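Local coordinates for protein NDP-rhamnosyltransferase (Saccharopolyspora spinosa, PDB 3TSA) that is a rhamnosyltransferase, a glycosyltransferase of the GT-B fold with two Rossmann-like domains, at residues Leu109-Ala112 against Trp113-Ser116; Arg227-Leu230 against Asn231-Pro235; Leu312-Tyr315 against Phe316-Asp320; Pro335-Gln338 against Ala339-His343. One frame throughout, in Å; residues are numbered along the deposited sequence.

Along the chain the four contacts come in series, each local to a continuous run of residues. Interaction 1 ends helix 82-113 just before strand 117-121, in the N-terminal Rossmann-like domain of the GT-B fold; its centre lies about 36 Å from those of interactions 2 and 3 and about 49 Å from that of interaction 4. The other three gather round the six-stranded sheet of the C-terminal Rossmann-like domain: interaction 2 is helix 227-233, interaction 3 leads from strand 309-311 into helix 318-327, and interaction 4 follows strand 331-333. Interaction 3 is the middle member, touching interaction 2 through Tyr315 and Val229 and interaction 4 through Pro313 and Gln340, with centres about 13 Å away both times.

Interaction 1: residues Leu109-Ala112 against Trp113-Ser116; sequences LAEA and WRPS
The last turn of helix 82-113 closes with two consecutive backbone bonds, Trp113 N to Leu109 O at 2.8 Å and Arg114 N to Ala110 O at 2.7 Å. The first is nearly straight, with an N-H...O angle of 172°; the second is more bent, and Arg114 has by then left the helix with a positive phi of 53°. Pro115 follows and lays its CD 3.5 Å from Ala110 O, beside the same carbonyl, while that carbon also meets Ala110 CB at 4.3 Å.

On the outer side Glu111 and Arg114 run alongside each other. Glu111 bends at chi2 (73°) to bring OE1 to Arg114 NH1 at 2.7 Å, a salt bridge whose hydrogen bond is weak because the N-H points well off the oxygen; the carboxylate and guanidinium planes stand almost perpendicular. Glu111 O sits over the centre of one guanidinium face. On another side of the helix Leu109 CD1 packs at 4.1 Å on Trp113 CB, and the indole meets Phe208 of the second subunit edge-to-face, so this helix end also takes part in the dimer contact. A helix C-terminus broken by a positive-phi residue and a proline, leading straight into parallel strand 117-121, is an alpha-to-beta connection of the Rossmann-like N-terminal domain.

Interaction 2: residues Arg227-Leu230 against Asn231-Pro235; sequences RMVL and NATGP
This is the whole of a short helix, 227-233, packed against itself from one turn to the next; it follows strand 219-224 of the six-stranded parallel sheet and lies at a partly solvent-exposed surface. Among its backbone bonds, Asn231 N reaches Arg227 O at 2.8 Å and Thr233 N reaches Val229 O at 2.9 Å. Ala232 N is shared, with a bond to Met228 O at 3.1 Å and a second, weak one to Val229 O.

Arg227 and Asn231 lie side by side, one turn apart. The amide ND2 of Asn231 comes against the aliphatic CG of Arg227 at 3.5 Å, while the guanidinium goes further out and forms a salt bridge with Glu260. Elsewhere on the helix Val229 CG1, anti to its own backbone nitrogen (chi1 178°), meets the methyl CG2 of Thr233 at 3.9 Å.

Thr233 places its hydroxyl between the backbone N and the carbonyl carbon (chi1 61°), which turns OG1 back over the helix end. There it lies 3.2 Å from Val229 O and 2.8 Å from Gly234 O, and its single proton could serve either acceptor. Leu230 CD2 packs at 3.7 Å on the same OG1. Gly234 then leaves the helix with positive phi, yet its N still bonds to Leu230 O. At these backbone angles a side chain would press on the preceding carbonyl oxygen, so the position calls for glycine. This is a glycine-terminated helix C-terminus, in a helix that follows the first strand of the C-terminal Rossmann-like domain.

Interaction 3: residues Leu312-Tyr315 against Phe316-Asp320; sequences LPQY and FDQFD
Pro313 CB sits over one face of the Phe319 ring, 3.7 Å from its centroid and 20° off the normal, a CH-pi contact in which the proline crosses the phenylalanine side chain at about a right angle. The same ring turns its edge to the backbone, with Gln314 O near its plane at 3.3 Å from CE2.

Gln318 reaches back with its chain extended beyond CG, which carries OE1 to the backbone of the preceding loop. That oxygen is gripped by two amides: Gln314 N, in the carbonyl plane at 2.8 Å, and Tyr315 N, above the plane at 3.0 Å. Gln318 NE2 lies obliquely by Tyr315 CE1, amide and ring 23° apart. Phe316 brings CD2 over one face of the Tyr315 ring, 3.4 Å from CD1, while Tyr315 meets the Phe316 ring at its edge; the two planes are at 59°.

A type II' turn from Tyr315 to Gln318, closed by Gln318 N to Tyr315 O, carries these groups. It is part of the loop joining strand 309-311 to helix 318-327, with Tyr315 and Gln318 packing on helix 227-233 and Asp317 OD2 hydrogen-bonded to Trp143 NE1.

Interaction 4: residues Pro335-Gln338 against Ala339-His343; sequences PDEQ and AQSDH
Asp336 lays its carboxylate over the first turn of helix 337-340, where OD1 accepts from Ala339 N at 3.1 Å, nearly along its C-O axis. The torsion that sets CG between backbone N and carbonyl carbon (chi1 51°) folds the group back over the helix start. OD1 takes a second donor, Gln338 NE2 at 2.9 Å, on its syn lone pair, and this holds the bent glutamine side chain against Ala339. Pro335 CD packs at 3.7 Å on Ala339 CB.

At the other end Glu337 O is gripped twice by Ser341, by OG at 2.6 Å and by N at 2.9 Å, the two coming from opposite faces of the carbonyl plane. A water bridges onward, donating to Gln338 O at 2.6 Å and to Ser341 OG. Gln340 runs its extended chain past Asp336 O, with CG 3.2 Å away, and its NE2 bonds outward to Leu334 O and Pro313 O, tying the helix to the loops that follow strands 331-333 and 309-311.

Asp342 then caps the next helix, 343-354, through Gln345 N. Two aspartate N-caps six residues apart, Asp336 and Asp342, thus open successive helices after the edge strand of the C-terminal Rossmann-like domain.

Interaction 1: residues Leu109-Ala112 against Trp113-Ser116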
ATOM      1  N   LEU A 109      -0.494 -15.465 -18.315  1.00 22.00           N
ATOM      2  CA  LEU A 109      -0.496 -14.986 -16.915  1.00 20.27           C
ATOM      3  C   LEU A 109      -1.601 -15.692 -16.152  1.00 20.15           C
ATOM      4  O   LEU A 109      -1.402 -16.174 -15.043  1.00 20.97           O
ATOM      5  CB  LEU A 109      -0.629 -13.468 -16.866  1.00 21.09           C
ATOM      6  CG  LEU A 109      -0.804 -12.835 -15.463  1.00 19.08           C
ATOM      7  CD1 LEU A 109       0.330 -13.261 -14.433  1.00 19.65           C
ATOM      8  CD2 LEU A 109      -0.956 -11.313 -15.472  1.00 17.59           C
ATOM      9  N   ALA A 110      -2.799 -15.733 -16.720  1.00 19.31           N
ATOM     10  CA  ALA A 110      -3.885 -16.453 -16.021  1.00 21.76           C
ATOM     11  C   ALA A 110      -3.581 -17.932 -15.770  1.00 22.22           C
ATOM     12  O   ALA A 110      -3.893 -18.507 -14.703  1.00 22.60           O
ATOM     13  CB  ALA A 110      -5.159 -16.303 -16.853  1.00 21.75           C
ATOM     14  N   GLU A 111      -2.944 -18.555 -16.749  1.00 22.91           N
ATOM     15  CA  GLU A 111      -2.599 -19.985 -16.603  1.00 26.24           C
ATOM     16  C   GLU A 111      -1.526 -20.212 -15.551  1.00 25.76           C
ATOM     17  O   GLU A 111      -1.596 -21.215 -14.782  1.00 27.77           O
ATOM     18  CB  GLU A 111      -2.150 -20.562 -17.962  1.00 26.89           C
ATOM     19  CG  GLU A 111      -1.721 -22.069 -17.905  1.00 35.76           C
ATOM     20  CD  GLU A 111      -2.890 -23.121 -17.741  1.00 47.10           C
ATOM     21  OE1 GLU A 111      -3.819 -22.978 -16.885  1.00 48.59           O
ATOM     22  OE2 GLU A 111      -2.861 -24.148 -18.471  1.00 51.59           O
ATOM     23  N   ALA A 112      -0.545 -19.310 -15.522  1.00 24.36           N
ATOM     24  CA  ALA A 112       0.533 -19.268 -14.490  1.00 23.97           C
ATOM     25  C   ALA A 112      -0.022 -19.000 -13.088  1.00 24.51           C
ATOM     26  O   ALA A 112       0.155 -19.814 -12.132  1.00 24.60           O
ATOM     27  CB  ALA A 112       1.596 -18.249 -14.867  1.00 25.86           C
ATOM     28  N   TRP A 113      -0.720 -17.891 -12.929  1.00 21.44           N
ATOM     29  CA  TRP A 113      -1.087 -17.451 -11.596  1.00 19.98           C
ATOM     30  C   TRP A 113      -2.454 -17.989 -11.097  1.00 20.00           C
ATOM     31  O   TRP A 113      -2.730 -18.002  -9.848  1.00 21.19           O
ATOM     32  CB  TRP A 113      -1.022 -15.921 -11.572  1.00 17.36           C
ATOM     33  CG  TRP A 113      -1.010 -15.333 -10.158  1.00 21.86           C
ATOM     34  CD1 TRP A 113       0.029 -15.368  -9.249  1.00 20.75           C
ATOM     35  CD2 TRP A 113      -2.066 -14.592  -9.523  1.00 17.96           C
ATOM     36  NE1 TRP A 113      -0.313 -14.691  -8.083  1.00 19.77           N
ATOM     37  CE2 TRP A 113      -1.584 -14.179  -8.228  1.00 15.46           C
ATOM     38  CE3 TRP A 113      -3.349 -14.231  -9.914  1.00 16.10           C
ATOM     39  CZ2 TRP A 113      -2.366 -13.460  -7.323  1.00 17.85           C
ATOM     40  CZ3 TRP A 113      -4.130 -13.493  -9.019  1.00 11.57           C
ATOM     41  CH2 TRP A 113      -3.655 -13.129  -7.738  1.00 14.89           C
ATOM     42  N   ARG A 114      -3.316 -18.441 -12.035  1.00 21.05           N
ATOM     43  CA  ARG A 114      -4.633 -19.032 -11.682  1.00 20.70           C
ATOM     44  C   ARG A 114      -5.497 -18.155 -10.768  1.00 20.14           C
ATOM     45  O   ARG A 114      -5.841 -18.535  -9.632  1.00 21.75           O
ATOM     46  CB  ARG A 114      -4.429 -20.446 -11.053  1.00 23.44           C
ATOM     47  CG  ARG A 114      -3.741 -21.461 -12.003  1.00 30.17           C
ATOM     48  CD  ARG A 114      -4.187 -22.910 -11.617  1.00 41.34           C
ATOM     49  NE  ARG A 114      -3.711 -23.943 -12.551  1.00 48.91           N
ATOM     50  CZ  ARG A 114      -4.048 -24.031 -13.842  1.00 51.08           C
ATOM     51  NH1 ARG A 114      -4.891 -23.158 -14.393  1.00 51.73           N
ATOM     52  NH2 ARG A 114      -3.529 -25.000 -14.588  1.00 50.03           N
ATOM     53  N   PRO A 115      -5.888 -16.988 -11.242  1.00 19.16           N
ATOM     54  CA  PRO A 115      -6.774 -16.147 -10.483  1.00 17.95           C
ATOM     55  C   PRO A 115      -8.151 -16.764 -10.311  1.00 18.63           C
ATOM     56  O   PRO A 115      -8.618 -17.604 -11.162  1.00 20.64           O
ATOM     57  CB  PRO A 115      -6.833 -14.863 -11.352  1.00 18.46           C
ATOM     58  CG  PRO A 115      -6.689 -15.374 -12.714  1.00 17.68           C
ATOM     59  CD  PRO A 115      -5.520 -16.348 -12.522  1.00 17.92           C
ATOM     60  N   SER A 116      -8.818 -16.411  -9.230  1.00 19.28           N
ATOM     61  CA  SER A 116     -10.202 -16.818  -9.131  1.00 19.22           C
ATOM     62  C   SER A 116     -11.210 -15.766  -9.506  1.00 18.97           C
ATOM     63  O   SER A 116     -12.383 -16.079  -9.685  1.00 19.22           O
ATOM     64  CB  SER A 116     -10.535 -17.395  -7.763  1.00 20.91           C
ATOM     65  OG  SER A 116     -10.252 -16.479  -6.766  1.00 20.35           O
TER

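Interaction 2: residues Arg227-Leu230 against Asn231-Pro235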
ATOM      1  N   ARG A 227      -0.513  14.444 -14.088  1.00 20.35           N
ATOM      2  CA  ARG A 227       0.345  14.224 -15.192  1.00 21.69           C
ATOM      3  C   ARG A 227      -0.432  13.966 -16.469  1.00 21.35           C
ATOM      4  O   ARG A 227      -0.106  14.523 -17.537  1.00 20.95           O
ATOM      5  CB  ARG A 227       1.180  13.008 -14.810  1.00 23.05           C
ATOM      6  CG  ARG A 227       2.205  12.580 -15.805  1.00 25.34           C
ATOM      7  CD  ARG A 227       3.101  11.555 -15.153  1.00 25.31           C
ATOM      8  NE  ARG A 227       4.142  12.281 -14.397  1.00 33.05           N
ATOM      9  CZ  ARG A 227       4.623  11.922 -13.206  1.00 37.41           C
ATOM     10  NH1 ARG A 227       4.151  10.848 -12.614  1.00 39.70           N
ATOM     11  NH2 ARG A 227       5.573  12.668 -12.604  1.00 39.54           N
ATOM     12  N   MET A 228      -1.419  13.072 -16.418  1.00 22.40           N
ATOM     13  CA  MET A 228      -2.017  12.693 -17.741  1.00 21.94           C
ATOM     14  C   MET A 228      -2.692  13.902 -18.366  1.00 21.11           C
ATOM     15  O   MET A 228      -2.545  14.095 -19.554  1.00 18.71           O
ATOM     16  CB  MET A 228      -3.028  11.527 -17.700  1.00 24.21           C
ATOM     17  CG  MET A 228      -2.536  10.130 -17.398  1.00 31.69           C
ATOM     18  SD  MET A 228      -1.367   9.306 -18.497  1.00 47.42           S
ATOM     19  CE  MET A 228      -2.299   9.314 -20.069  1.00 44.79           C
ATOM     20  N   VAL A 229      -3.447  14.635 -17.566  1.00 21.45           N
ATOM     21  CA  VAL A 229      -4.142  15.827 -18.047  1.00 21.82           C
ATOM     22  C   VAL A 229      -3.151  16.850 -18.617  1.00 20.01           C
ATOM     23  O   VAL A 229      -3.316  17.214 -19.738  1.00 18.99           O
ATOM     24  CB  VAL A 229      -5.055  16.455 -16.983  1.00 23.69           C
ATOM     25  CG1 VAL A 229      -5.717  17.750 -17.553  1.00 28.18           C
ATOM     26  CG2 VAL A 229      -6.180  15.453 -16.604  1.00 27.17           C
ATOM     27  N   LEU A 230      -2.108  17.223 -17.881  1.00 18.46           N
ATOM     28  CA  LEU A 230      -1.137  18.240 -18.353  1.00 17.58           C
ATOM     29  C   LEU A 230      -0.273  17.782 -19.504  1.00 18.73           C
ATOM     30  O   LEU A 230       0.131  18.601 -20.340  1.00 18.26           O
ATOM     31  CB  LEU A 230      -0.271  18.809 -17.196  1.00 18.67           C
ATOM     32  CG  LEU A 230      -1.063  19.483 -16.071  1.00 19.82           C
ATOM     33  CD1 LEU A 230      -0.088  19.793 -14.922  1.00 19.07           C
ATOM     34  CD2 LEU A 230      -1.720  20.766 -16.682  1.00 21.17           C
ATOM     35  N   ASN A 231       0.053  16.476 -19.528  1.00 18.93           N
ATOM     36  CA  ASN A 231       0.668  15.878 -20.724  1.00 20.35           C
ATOM     37  C   ASN A 231      -0.194  16.121 -21.947  1.00 20.90           C
ATOM     38  O   ASN A 231       0.299  16.347 -23.048  1.00 22.11           O
ATOM     39  CB  ASN A 231       0.954  14.375 -20.534  1.00 20.39           C
ATOM     40  CG  ASN A 231       2.198  14.148 -19.673  1.00 23.56           C
ATOM     41  OD1 ASN A 231       2.870  15.110 -19.324  1.00 25.72           O
ATOM     42  ND2 ASN A 231       2.495  12.875 -19.320  1.00 26.75           N
ATOM     43  N   ALA A 232      -1.500  16.042 -21.754  1.00 19.37           N
ATOM     44  CA  ALA A 232      -2.413  16.175 -22.885  1.00 20.58           C
ATOM     45  C   ALA A 232      -2.631  17.655 -23.274  1.00 19.10           C
ATOM     46  O   ALA A 232      -2.648  18.000 -24.452  1.00 21.11           O
ATOM     47  CB  ALA A 232      -3.763  15.459 -22.578  1.00 18.39           C
ATOM     48  N   THR A 233      -2.848  18.504 -22.269  1.00 18.15           N
ATOM     49  CA  THR A 233      -3.284  19.884 -22.445  1.00 16.90           C
ATOM     50  C   THR A 233      -2.128  20.887 -22.709  1.00 16.03           C
ATOM     51  O   THR A 233      -2.364  21.942 -23.296  1.00 19.55           O
ATOM     52  CB  THR A 233      -4.049  20.402 -21.202  1.00 17.78           C
ATOM     53  OG1 THR A 233      -3.199  20.371 -20.040  1.00 15.17           O
ATOM     54  CG2 THR A 233      -5.379  19.612 -20.950  1.00 17.23           C
ATOM     55  N   GLY A 234      -0.941  20.585 -22.225  1.00 17.68           N
ATOM     56  CA  GLY A 234       0.076  21.626 -22.136  1.00 19.03           C
ATOM     57  C   GLY A 234      -0.201  22.528 -20.938  1.00 19.02           C
ATOM     58  O   GLY A 234      -1.106  22.232 -20.130  1.00 19.22           O
ATOM     59  N   PRO A 235       0.542  23.650 -20.820  1.00 20.02           N
ATOM     60  CA  PRO A 235       0.463  24.457 -19.602  1.00 17.97           C
ATOM     61  C   PRO A 235      -0.854  25.222 -19.447  1.00 18.03           C
ATOM     62  O   PRO A 235      -1.152  25.723 -18.336  1.00 16.71           O
ATOM     63  CB  PRO A 235       1.614  25.445 -19.724  1.00 19.83           C
ATOM     64  CG  PRO A 235       2.333  25.083 -21.023  1.00 22.70           C
ATOM     65  CD  PRO A 235       1.687  23.967 -21.707  1.00 22.82           C
TER

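Interaction 3: residues Leu312-Tyr315 against Phe316-Asp320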
ATOM      1  N   LEU A 312     -12.264  22.633 -14.664  1.00 11.02           N
ATOM      2  CA  LEU A 312     -11.953  22.961 -16.086  1.00 11.36           C
ATOM      3  C   LEU A 312     -11.830  21.676 -16.833  1.00 10.88           C
ATOM      4  O   LEU A 312     -10.749  21.171 -17.123  1.00 12.11           O
ATOM      5  CB  LEU A 312     -10.648  23.747 -16.116  1.00 13.06           C
ATOM      6  CG  LEU A 312     -10.470  25.148 -15.455  1.00 19.67           C
ATOM      7  CD1 LEU A 312     -10.657  25.161 -14.020  1.00 22.33           C
ATOM      8  CD2 LEU A 312      -8.987  25.488 -15.702  1.00 26.62           C
ATOM      9  N   PRO A 313     -12.976  21.084 -17.253  1.00 10.76           N
ATOM     10  CA  PRO A 313     -12.875  19.771 -17.877  1.00 11.68           C
ATOM     11  C   PRO A 313     -12.138  19.795 -19.240  1.00 12.88           C
ATOM     12  O   PRO A 313     -12.176  20.836 -19.931  1.00 12.51           O
ATOM     13  CB  PRO A 313     -14.368  19.417 -18.124  1.00 13.29           C
ATOM     14  CG  PRO A 313     -15.083  20.811 -18.267  1.00 10.71           C
ATOM     15  CD  PRO A 313     -14.351  21.606 -17.199  1.00 11.37           C
ATOM     16  N   GLN A 314     -11.501  18.698 -19.537  1.00 11.77           N
ATOM     17  CA  GLN A 314     -10.643  18.569 -20.738  1.00 13.18           C
ATOM     18  C   GLN A 314     -11.051  17.414 -21.631  1.00 13.90           C
ATOM     19  O   GLN A 314     -11.095  17.543 -22.872  1.00 14.16           O
ATOM     20  CB  GLN A 314      -9.158  18.436 -20.318  1.00 12.26           C
ATOM     21  CG  GLN A 314      -8.663  19.534 -19.387  1.00 11.82           C
ATOM     22  CD  GLN A 314      -8.726  20.939 -20.024  1.00 11.00           C
ATOM     23  OE1 GLN A 314      -9.071  21.902 -19.341  1.00 17.47           O
ATOM     24  NE2 GLN A 314      -8.419  21.031 -21.321  1.00  8.97           N
ATOM     25  N   TYR A 315     -11.314  16.249 -21.038  1.00 11.42           N
ATOM     26  CA  TYR A 315     -11.492  15.086 -21.858  1.00 13.87           C
ATOM     27  C   TYR A 315     -12.265  13.996 -21.095  1.00 12.49           C
ATOM     28  O   TYR A 315     -12.559  14.146 -19.892  1.00 11.81           O
ATOM     29  CB  TYR A 315     -10.143  14.561 -22.387  1.00 10.63           C
ATOM     30  CG  TYR A 315      -9.066  14.175 -21.356  1.00 17.26           C
ATOM     31  CD1 TYR A 315      -9.354  13.646 -20.049  1.00 20.64           C
ATOM     32  CD2 TYR A 315      -7.728  14.268 -21.748  1.00 23.23           C
ATOM     33  CE1 TYR A 315      -8.292  13.280 -19.195  1.00 21.63           C
ATOM     34  CE2 TYR A 315      -6.731  13.872 -20.946  1.00 29.15           C
ATOM     35  CZ  TYR A 315      -6.997  13.403 -19.681  1.00 26.18           C
ATOM     36  OH  TYR A 315      -5.928  13.018 -18.905  1.00 28.10           O
ATOM     37  N   PHE A 316     -12.584  12.915 -21.812  1.00 13.39           N
ATOM     38  CA  PHE A 316     -13.280  11.733 -21.239  1.00 14.88           C
ATOM     39  C   PHE A 316     -14.510  12.066 -20.403  1.00 11.96           C
ATOM     40  O   PHE A 316     -15.453  12.658 -20.945  1.00 14.04           O
ATOM     41  CB  PHE A 316     -12.271  10.786 -20.594  1.00 16.57           C
ATOM     42  CG  PHE A 316     -11.319  10.225 -21.601  1.00 24.34           C
ATOM     43  CD1 PHE A 316     -11.789   9.378 -22.635  1.00 27.01           C
ATOM     44  CD2 PHE A 316      -9.986  10.677 -21.659  1.00 31.14           C
ATOM     45  CE1 PHE A 316     -10.913   8.905 -23.677  1.00 26.25           C
ATOM     46  CE2 PHE A 316      -9.095  10.225 -22.704  1.00 35.98           C
ATOM     47  CZ  PHE A 316      -9.581   9.321 -23.703  1.00 34.86           C
ATOM     48  N   ASP A 317     -14.498  11.705 -19.110  1.00 12.33           N
ATOM     49  CA  ASP A 317     -15.667  11.847 -18.234  1.00 11.25           C
ATOM     50  C   ASP A 317     -15.710  13.184 -17.571  1.00 12.53           C
ATOM     51  O   ASP A 317     -16.680  13.481 -16.827  1.00 12.22           O
ATOM     52  CB  ASP A 317     -15.555  10.755 -17.103  1.00 11.36           C
ATOM     53  CG  ASP A 317     -14.262  10.836 -16.356  1.00 20.21           C
ATOM     54  OD1 ASP A 317     -13.193  11.002 -16.971  1.00 26.36           O
ATOM     55  OD2 ASP A 317     -14.277  10.673 -15.119  1.00 18.04           O
ATOM     56  N   GLN A 318     -14.749  14.070 -17.896  1.00 12.74           N
ATOM     57  CA  GLN A 318     -14.604  15.315 -17.090  1.00 13.27           C
ATOM     58  C   GLN A 318     -15.728  16.330 -17.273  1.00 11.81           C
ATOM     59  O   GLN A 318     -16.094  17.024 -16.308  1.00 10.35           O
ATOM     60  CB  GLN A 318     -13.233  16.016 -17.297  1.00 12.45           C
ATOM     61  CG  GLN A 318     -12.097  15.072 -16.810  1.00 12.79           C
ATOM     62  CD  GLN A 318     -10.763  15.541 -17.213  1.00 17.00           C
ATOM     63  OE1 GLN A 318     -10.648  16.399 -18.100  1.00 12.61           O
ATOM     64  NE2 GLN A 318      -9.712  14.962 -16.580  1.00 16.06           N
ATOM     65  N   PHE A 319     -16.278  16.437 -18.488  1.00 11.67           N
ATOM     66  CA  PHE A 319     -17.439  17.313 -18.750  1.00 11.22           C
ATOM     67  C   PHE A 319     -18.661  16.937 -18.007  1.00 12.10           C
ATOM     68  O   PHE A 319     -19.329  17.793 -17.488  1.00 11.82           O
ATOM     69  CB  PHE A 319     -17.719  17.343 -20.304  1.00 10.79           C
ATOM     70  CG  PHE A 319     -16.507  17.892 -21.027  1.00 11.50           C
ATOM     71  CD1 PHE A 319     -16.343  19.287 -21.084  1.00 12.87           C
ATOM     72  CD2 PHE A 319     -15.527  17.025 -21.542  1.00 10.89           C
ATOM     73  CE1 PHE A 319     -15.128  19.852 -21.687  1.00 11.01           C
ATOM     74  CE2 PHE A 319     -14.328  17.576 -22.140  1.00 13.92           C
ATOM     75  CZ  PHE A 319     -14.130  18.962 -22.150  1.00 12.36           C
ATOM     76  N   ASP A 320     -18.987  15.628 -17.992  1.00 11.68           N
ATOM     77  CA  ASP A 320     -20.097  15.118 -17.193  1.00 11.77           C
ATOM     78  C   ASP A 320     -19.918  15.407 -15.727  1.00 11.32           C
ATOM     79  O   ASP A 320     -20.838  15.967 -15.115  1.00 12.28           O
ATOM     80  CB  ASP A 320     -20.221  13.602 -17.450  1.00 10.62           C
ATOM     81  CG  ASP A 320     -20.751  13.340 -18.859  1.00 16.94           C
ATOM     82  OD1 ASP A 320     -21.989  13.518 -19.018  1.00 17.59           O
ATOM     83  OD2 ASP A 320     -19.979  13.000 -19.741  1.00 17.42           O
TER

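Interaction 4: residues Pro335-Gln338 against Ala339-His343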
ATOM      1  N   PRO A 335     -16.912  25.347 -19.074  1.00 12.52           N
ATOM      2  CA  PRO A 335     -17.157  24.078 -19.819  1.00 13.58           C
ATOM      3  C   PRO A 335     -16.387  23.927 -21.094  1.00 12.94           C
ATOM      4  O   PRO A 335     -16.378  22.848 -21.667  1.00 13.04           O
ATOM      5  CB  PRO A 335     -18.642  24.146 -20.152  1.00 13.93           C
ATOM      6  CG  PRO A 335     -18.926  25.617 -20.246  1.00 14.65           C
ATOM      7  CD  PRO A 335     -18.105  26.199 -19.078  1.00 15.23           C
ATOM      8  N   ASP A 336     -15.713  24.984 -21.499  1.00 13.41           N
ATOM      9  CA  ASP A 336     -15.032  24.930 -22.825  1.00 14.37           C
ATOM     10  C   ASP A 336     -13.910  25.944 -22.859  1.00 14.03           C
ATOM     11  O   ASP A 336     -13.660  26.618 -21.857  1.00 11.82           O
ATOM     12  CB  ASP A 336     -16.041  25.171 -23.998  1.00 12.77           C
ATOM     13  CG  ASP A 336     -16.847  26.385 -23.780  1.00 15.04           C
ATOM     14  OD1 ASP A 336     -16.345  27.340 -23.165  1.00 15.33           O
ATOM     15  OD2 ASP A 336     -18.022  26.390 -24.256  1.00 17.45           O
ATOM     16  N   GLU A 337     -13.154  26.003 -23.977  1.00 11.98           N
ATOM     17  CA  GLU A 337     -12.019  26.854 -24.016  1.00 15.13           C
ATOM     18  C   GLU A 337     -12.307  28.350 -23.859  1.00 13.08           C
ATOM     19  O   GLU A 337     -11.562  29.080 -23.152  1.00 13.42           O
ATOM     20  CB  GLU A 337     -11.204  26.582 -25.297  1.00 11.19           C
ATOM     21  CG  GLU A 337      -9.827  27.227 -25.127  1.00 12.83           C
ATOM     22  CD  GLU A 337      -9.071  27.302 -26.485  1.00 19.88           C
ATOM     23  OE1 GLU A 337      -9.713  27.560 -27.525  1.00 18.56           O
ATOM     24  OE2 GLU A 337      -7.815  27.120 -26.474  1.00 19.22           O
ATOM     25  N   GLN A 338     -13.429  28.800 -24.463  1.00 14.47           N
ATOM     26  CA  GLN A 338     -13.831  30.183 -24.320  1.00 14.56           C
ATOM     27  C   GLN A 338     -14.087  30.601 -22.866  1.00 15.07           C
ATOM     28  O   GLN A 338     -13.684  31.737 -22.479  1.00 15.74           O
ATOM     29  CB  GLN A 338     -14.992  30.562 -25.252  1.00 13.88           C
ATOM     30  CG  GLN A 338     -16.297  29.966 -24.980  1.00 13.85           C
ATOM     31  CD  GLN A 338     -17.036  30.663 -23.831  1.00 15.50           C
ATOM     32  OE1 GLN A 338     -16.992  31.895 -23.692  1.00 17.20           O
ATOM     33  NE2 GLN A 338     -17.767  29.882 -23.030  1.00 16.84           N
ATOM     34  N   ALA A 339     -14.706  29.706 -22.073  1.00 14.65           N
ATOM     35  CA  ALA A 339     -14.854  29.977 -20.643  1.00 14.35           C
ATOM     36  C   ALA A 339     -13.536  29.871 -19.895  1.00 12.71           C
ATOM     37  O   ALA A 339     -13.218  30.683 -19.015  1.00 13.93           O
ATOM     38  CB  ALA A 339     -15.903  29.002 -20.043  1.00 13.22           C
ATOM     39  N   GLN A 340     -12.780  28.835 -20.180  1.00 12.52           N
ATOM     40  CA  GLN A 340     -11.554  28.578 -19.392  1.00 13.41           C
ATOM     41  C   GLN A 340     -10.490  29.664 -19.572  1.00 14.93           C
ATOM     42  O   GLN A 340      -9.697  29.923 -18.653  1.00 14.74           O
ATOM     43  CB  GLN A 340     -10.973  27.189 -19.642  1.00 11.29           C
ATOM     44  CG  GLN A 340     -11.919  26.069 -19.237  1.00 13.46           C
ATOM     45  CD  GLN A 340     -11.478  24.725 -19.660  1.00 12.51           C
ATOM     46  OE1 GLN A 340     -10.323  24.474 -20.032  1.00 12.28           O
ATOM     47  NE2 GLN A 340     -12.423  23.785 -19.580  1.00 10.32           N
ATOM     48  N   SER A 341     -10.484  30.281 -20.764  1.00 14.24           N
ATOM     49  CA  SER A 341      -9.528  31.331 -21.156  1.00 15.65           C
ATOM     50  C   SER A 341     -10.097  32.734 -20.871  1.00 16.15           C
ATOM     51  O   SER A 341      -9.454  33.700 -21.254  1.00 18.97           O
ATOM     52  CB  SER A 341      -9.167  31.230 -22.664  1.00 14.75           C
ATOM     53  OG  SER A 341     -10.303  31.377 -23.485  1.00 14.69           O
ATOM     54  N   ASP A 342     -11.286  32.826 -20.283  1.00 15.96           N
ATOM     55  CA  ASP A 342     -11.947  34.120 -19.946  1.00 15.31           C
ATOM     56  C   ASP A 342     -11.444  34.472 -18.545  1.00 16.98           C
ATOM     57  O   ASP A 342     -12.017  34.034 -17.558  1.00 15.10           O
ATOM     58  CB  ASP A 342     -13.465  33.971 -20.012  1.00 16.36           C
ATOM     59  CG  ASP A 342     -14.188  35.290 -19.880  1.00 18.75           C
ATOM     60  OD1 ASP A 342     -13.610  36.201 -19.271  1.00 17.95           O
ATOM     61  OD2 ASP A 342     -15.371  35.333 -20.309  1.00 22.56           O
ATOM     62  N   HIS A 343     -10.380  35.265 -18.475  1.00 16.92           N
ATOM     63  CA  HIS A 343      -9.671  35.503 -17.193  1.00 18.00           C
ATOM     64  C   HIS A 343     -10.630  36.194 -16.224  1.00 17.40           C
ATOM     65  O   HIS A 343     -10.715  35.878 -15.014  1.00 15.92           O
ATOM     66  CB  HIS A 343      -8.416  36.376 -17.387  1.00 19.30           C
ATOM     67  CG  HIS A 343      -7.812  36.827 -16.085  1.00 21.64           C
ATOM     68  ND1 HIS A 343      -7.100  35.983 -15.273  1.00 19.50           N
ATOM     69  CD2 HIS A 343      -7.814  38.032 -15.472  1.00 23.03           C
ATOM     70  CE1 HIS A 343      -6.686  36.639 -14.205  1.00 23.82           C
ATOM     71  NE2 HIS A 343      -7.108  37.886 -14.299  1.00 19.89           N
TER
HETATM   72  O   HOH W   1     -12.317  33.449 -23.909  1.00 17.96           O